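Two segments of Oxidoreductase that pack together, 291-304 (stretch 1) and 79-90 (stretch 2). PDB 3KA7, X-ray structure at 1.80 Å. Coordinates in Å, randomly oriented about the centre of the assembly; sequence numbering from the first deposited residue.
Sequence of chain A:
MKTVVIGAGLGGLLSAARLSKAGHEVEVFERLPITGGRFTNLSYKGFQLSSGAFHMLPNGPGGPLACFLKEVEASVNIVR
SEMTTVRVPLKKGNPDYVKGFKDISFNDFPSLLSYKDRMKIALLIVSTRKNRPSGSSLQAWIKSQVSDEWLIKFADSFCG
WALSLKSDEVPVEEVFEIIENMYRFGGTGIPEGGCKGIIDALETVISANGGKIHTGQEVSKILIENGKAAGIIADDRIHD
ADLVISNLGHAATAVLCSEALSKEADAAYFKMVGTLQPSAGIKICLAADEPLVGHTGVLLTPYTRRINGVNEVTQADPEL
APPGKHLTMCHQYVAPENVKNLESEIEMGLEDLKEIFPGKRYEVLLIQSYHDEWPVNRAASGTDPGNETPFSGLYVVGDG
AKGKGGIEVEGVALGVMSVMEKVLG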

# COMPACT_ATOMS: atom_id res chain seq x y z
N PRO A 291 17.10 10.48 16.29
CA PRO A 291 16.25 9.33 15.98
C PRO A 291 15.00 9.30 16.87
O PRO A 291 15.06 9.59 18.06
CB PRO A 291 17.16 8.13 16.29
CG PRO A 291 18.54 8.66 16.23
CD PRO A 291 18.47 10.08 16.68
N LEU A 292 13.85 8.98 16.27
CA LEU A 292 12.62 8.86 17.03
C LEU A 292 12.20 7.39 17.12
O LEU A 292 11.71 6.95 18.16
CB LEU A 292 11.50 9.71 16.42
CG LEU A 292 11.79 11.21 16.32
CD1 LEU A 292 10.67 11.93 15.54
CD2 LEU A 292 11.98 11.84 17.69
N VAL A 293 12.42 6.64 16.04
CA VAL A 293 12.14 5.19 16.00
C VAL A 293 13.39 4.39 16.34
O VAL A 293 13.34 3.42 17.10
CB VAL A 293 11.64 4.76 14.62
CG1 VAL A 293 11.44 3.23 14.55
CG2 VAL A 293 10.36 5.48 14.30
N GLY A 294 14.51 4.78 15.74
CA GLY A 294 15.81 4.20 16.08
C GLY A 294 16.14 2.89 15.40
O GLY A 294 17.14 2.25 15.73
N HIS A 295 15.31 2.46 14.46
CA HIS A 295 15.59 1.24 13.70
C HIS A 295 14.91 1.29 12.34
O HIS A 295 14.17 2.23 12.04
CB HIS A 295 15.18 -0.03 14.48
CG HIS A 295 13.71 -0.16 14.74
ND1 HIS A 295 12.80 -0.47 13.74
CD2 HIS A 295 12.99 -0.05 15.88
CE1 HIS A 295 11.58 -0.53 14.26
NE2 HIS A 295 11.67 -0.27 15.55
N THR A 296 15.15 0.27 11.53
CA THR A 296 14.69 0.27 10.13
C THR A 296 13.35 -0.42 9.90
O THR A 296 12.98 -0.67 8.74
CB THR A 296 15.70 -0.41 9.23
OG1 THR A 296 15.95 -1.72 9.76
CG2 THR A 296 17.01 0.40 9.19
N GLY A 297 12.63 -0.73 10.97
CA GLY A 297 11.32 -1.38 10.86
C GLY A 297 10.21 -0.38 11.16
O GLY A 297 10.38 0.83 10.95
N VAL A 298 9.08 -0.87 11.62
CA VAL A 298 7.96 -0.00 11.97
C VAL A 298 7.83 0.06 13.49
O VAL A 298 8.16 -0.91 14.17
CB VAL A 298 6.65 -0.54 11.36
CG1 VAL A 298 5.46 0.30 11.79
CG2 VAL A 298 6.77 -0.61 9.81
N LEU A 299 7.40 1.21 14.01
CA LEU A 299 6.99 1.34 15.39
C LEU A 299 5.47 1.45 15.41
O LEU A 299 4.92 2.48 15.05
CB LEU A 299 7.59 2.60 16.03
CG LEU A 299 7.20 2.93 17.48
CD1 LEU A 299 7.84 1.90 18.42
CD2 LEU A 299 7.64 4.36 17.87
N LEU A 300 4.79 0.38 15.80
CA LEU A 300 3.34 0.44 15.94
C LEU A 300 2.94 1.14 17.23
O LEU A 300 3.60 0.98 18.26
CB LEU A 300 2.73 -0.97 15.90
CG LEU A 300 2.86 -1.67 14.54
CD1 LEU A 300 2.30 -3.09 14.64
CD2 LEU A 300 2.14 -0.87 13.44
N THR A 301 1.87 1.93 17.19
CA THR A 301 1.49 2.74 18.34
C THR A 301 -0.00 2.56 18.67
O THR A 301 -0.83 3.41 18.33
CB THR A 301 1.78 4.24 18.09
OG1 THR A 301 1.10 4.66 16.89
CG2 THR A 301 3.29 4.49 17.91
N PRO A 302 -0.35 1.46 19.34
CA PRO A 302 -1.76 1.11 19.49
C PRO A 302 -2.56 1.97 20.46
O PRO A 302 -3.80 1.94 20.41
CB PRO A 302 -1.74 -0.36 19.96
CG PRO A 302 -0.34 -0.73 20.20
CD PRO A 302 0.58 0.38 19.73
N TYR A 303 -1.89 2.74 21.32
CA TYR A 303 -2.61 3.49 22.36
C TYR A 303 -2.62 5.00 22.11
O TYR A 303 -2.12 5.78 22.92
CB TYR A 303 -2.05 3.14 23.76
CG TYR A 303 -2.41 1.73 24.13
CD1 TYR A 303 -3.53 1.46 24.90
CD2 TYR A 303 -1.65 0.65 23.66
CE1 TYR A 303 -3.89 0.15 25.21
CE2 TYR A 303 -2.00 -0.67 23.97
CZ TYR A 303 -3.12 -0.91 24.74
OH TYR A 303 -3.48 -2.20 25.05
N THR A 304 -3.21 5.38 20.98
CA THR A 304 -3.28 6.76 20.53
C THR A 304 -4.71 7.09 20.16
O THR A 304 -5.58 6.20 20.13
CB THR A 304 -2.48 6.92 19.25
OG1 THR A 304 -3.02 6.02 18.28
CG2 THR A 304 -0.99 6.58 19.49
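Stretch 2 (79-90) VRSEMTTVRVPL

The apolar centre is on the sheet face that carries Leu300 and Val86. Leu300 CB is 4.2 Å from Val86 CG1. Pro302 CG lies closer to the same Val86 CG1, at 3.6 Å. Further along, Pro89 CD sits over one face of the Tyr303 ring, 3.7 Å from the ring centroid, in a CH-pi contact. The face of Leu299 and Thr85 is mixed. Leu299 CD1 is 3.3 Å from Thr85 OG1, and Leu299 CD2 lies over one face of the Arg87 guanidinium, 3.6 Å from Arg87 CZ.

Stretch 2 lies beside stretch 1 as a parallel strand neighbour. Strand 85-89 runs along strand 298-300 with 28° between their N-to-C directions, and the axes approach to 4.5 Å. The register pairs Leu299 with Thr85 and Leu300 with Val86, at CA-CA distances of 5.0 and 4.6 Å.

Three backbone hydrogen bonds join the strands. Thr85 N donates to Val298 O (2.9 Å), Leu300 N to Thr85 O (2.8 Å) and Arg87 N to Leu300 O (2.9 Å). Thr85 thus uses both its N and its O, as expected in a parallel ladder.

Before the strand, residues 81-84 of stretch 2 are in loop conformation, and side chains take over the bonding. Val298 N donates to Thr84 OG1 (3.1 Å). Thr85 OG1 and His295 NE2 are hydrogen-bonded at 3.1 Å; His295 ND1 accepts from Gly297 N at 2.8 Å. Gly297 CA packs 3.5 Å from Glu82 O, where a CB would clash with that oxygen.

At the polar edge, Ser81 OG donates to Thr296 O (2.6 Å) and Glu82 N to Thr296 OG1 (2.9 Å). Water 1 bridges Thr296 OG1 (2.7 Å) and Arg80 O (2.9 Å). Well away from this edge, beside the Arg87 guanidinium, water 2 donates to Leu292 O (2.6 Å) and accepts from Arg87 NH1 (3.0 Å).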

# COMPACT_ATOMS: atom_id res chain seq x y z
N VAL A 79 16.84 -3.52 1.40
CA VAL A 79 17.37 -4.02 2.67
C VAL A 79 16.25 -4.51 3.57
O VAL A 79 15.20 -3.86 3.69
CB VAL A 79 18.18 -2.96 3.41
CG1 VAL A 79 18.98 -3.61 4.53
CG2 VAL A 79 19.13 -2.22 2.44
N ARG A 80 16.47 -5.67 4.19
CA ARG A 80 15.51 -6.21 5.15
C ARG A 80 15.51 -5.38 6.43
O ARG A 80 16.57 -5.10 7.01
CB ARG A 80 15.83 -7.68 5.47
CG ARG A 80 14.94 -8.31 6.52
CD ARG A 80 13.49 -8.45 6.08
NE ARG A 80 13.33 -9.31 4.91
CZ ARG A 80 13.41 -10.63 4.92
NH1 ARG A 80 13.66 -11.28 6.05
NH2 ARG A 80 13.23 -11.32 3.80
N SER A 81 14.32 -4.98 6.88
CA SER A 81 14.18 -4.17 8.08
C SER A 81 14.46 -4.99 9.35
O SER A 81 14.29 -6.21 9.36
CB SER A 81 12.76 -3.62 8.20
OG SER A 81 12.43 -2.69 7.19
N GLU A 82 14.87 -4.30 10.40
CA GLU A 82 14.88 -4.86 11.73
C GLU A 82 13.44 -5.14 12.15
O GLU A 82 12.51 -4.55 11.58
CB GLU A 82 15.55 -3.89 12.68
CG GLU A 82 17.03 -3.72 12.34
CD GLU A 82 17.74 -5.05 12.13
OE1 GLU A 82 17.84 -5.84 13.10
OE2 GLU A 82 18.20 -5.32 11.00
N MSE A 83 13.26 -6.05 13.10
CA MSE A 83 11.92 -6.43 13.56
C MSE A 83 11.15 -5.21 14.04
O MSE A 83 11.68 -4.33 14.74
CB MSE A 83 11.97 -7.52 14.67
CG MSE A 83 10.58 -8.00 15.21
SE MSE A 83 9.37 -8.54 13.78
CE MSE A 83 10.37 -10.10 13.11
N THR A 84 9.89 -5.16 13.64
CA THR A 84 9.00 -4.11 14.07
C THR A 84 8.79 -4.17 15.58
O THR A 84 8.79 -5.24 16.19
CB THR A 84 7.66 -4.25 13.32
OG1 THR A 84 7.82 -3.73 11.99
CG2 THR A 84 6.54 -3.51 14.05
N THR A 85 8.62 -2.99 16.17
CA THR A 85 8.33 -2.90 17.59
C THR A 85 6.99 -2.24 17.83
O THR A 85 6.37 -1.70 16.90
CB THR A 85 9.44 -2.15 18.33
OG1 THR A 85 9.56 -0.82 17.80
CG2 THR A 85 10.78 -2.88 18.14
N VAL A 86 6.54 -2.30 19.08
CA VAL A 86 5.21 -1.83 19.44
C VAL A 86 5.30 -1.06 20.75
O VAL A 86 5.80 -1.59 21.75
CB VAL A 86 4.24 -3.01 19.64
CG1 VAL A 86 2.80 -2.49 19.79
CG2 VAL A 86 4.33 -3.99 18.46
N ARG A 87 4.77 0.15 20.74
CA ARG A 87 4.79 1.01 21.92
C ARG A 87 3.54 0.80 22.77
O ARG A 87 2.41 0.95 22.28
CB ARG A 87 4.92 2.47 21.49
CG ARG A 87 5.20 3.42 22.63
CD ARG A 87 6.10 4.57 22.18
NE ARG A 87 7.44 4.11 21.81
CZ ARG A 87 8.41 4.90 21.35
NH1 ARG A 87 8.19 6.20 21.19
NH2 ARG A 87 9.60 4.38 21.05
N VAL A 88 3.74 0.46 24.04
CA VAL A 88 2.62 0.15 24.91
C VAL A 88 2.74 0.94 26.22
O VAL A 88 3.81 1.46 26.54
CB VAL A 88 2.54 -1.37 25.22
CG1 VAL A 88 2.32 -2.15 23.94
CG2 VAL A 88 3.81 -1.84 25.94
N PRO A 89 1.64 1.05 26.96
CA PRO A 89 1.74 1.77 28.21
C PRO A 89 2.62 1.02 29.20
O PRO A 89 2.79 -0.20 29.10
CB PRO A 89 0.29 1.82 28.70
CG PRO A 89 -0.53 1.69 27.45
CD PRO A 89 0.25 0.72 26.62
N LEU A 90 3.19 1.77 30.14
CA LEU A 90 4.10 1.21 31.13
C LEU A 90 3.39 0.15 31.97
O LEU A 90 3.93 -0.93 32.20
CB LEU A 90 4.63 2.33 32.02
CG LEU A 90 6.04 2.23 32.60
CD1 LEU A 90 7.02 1.58 31.64
CD2 LEU A 90 6.50 3.61 33.00
O HOH W 1 17.92 -2.97 8.36
O HOH W 2 10.95 7.18 20.63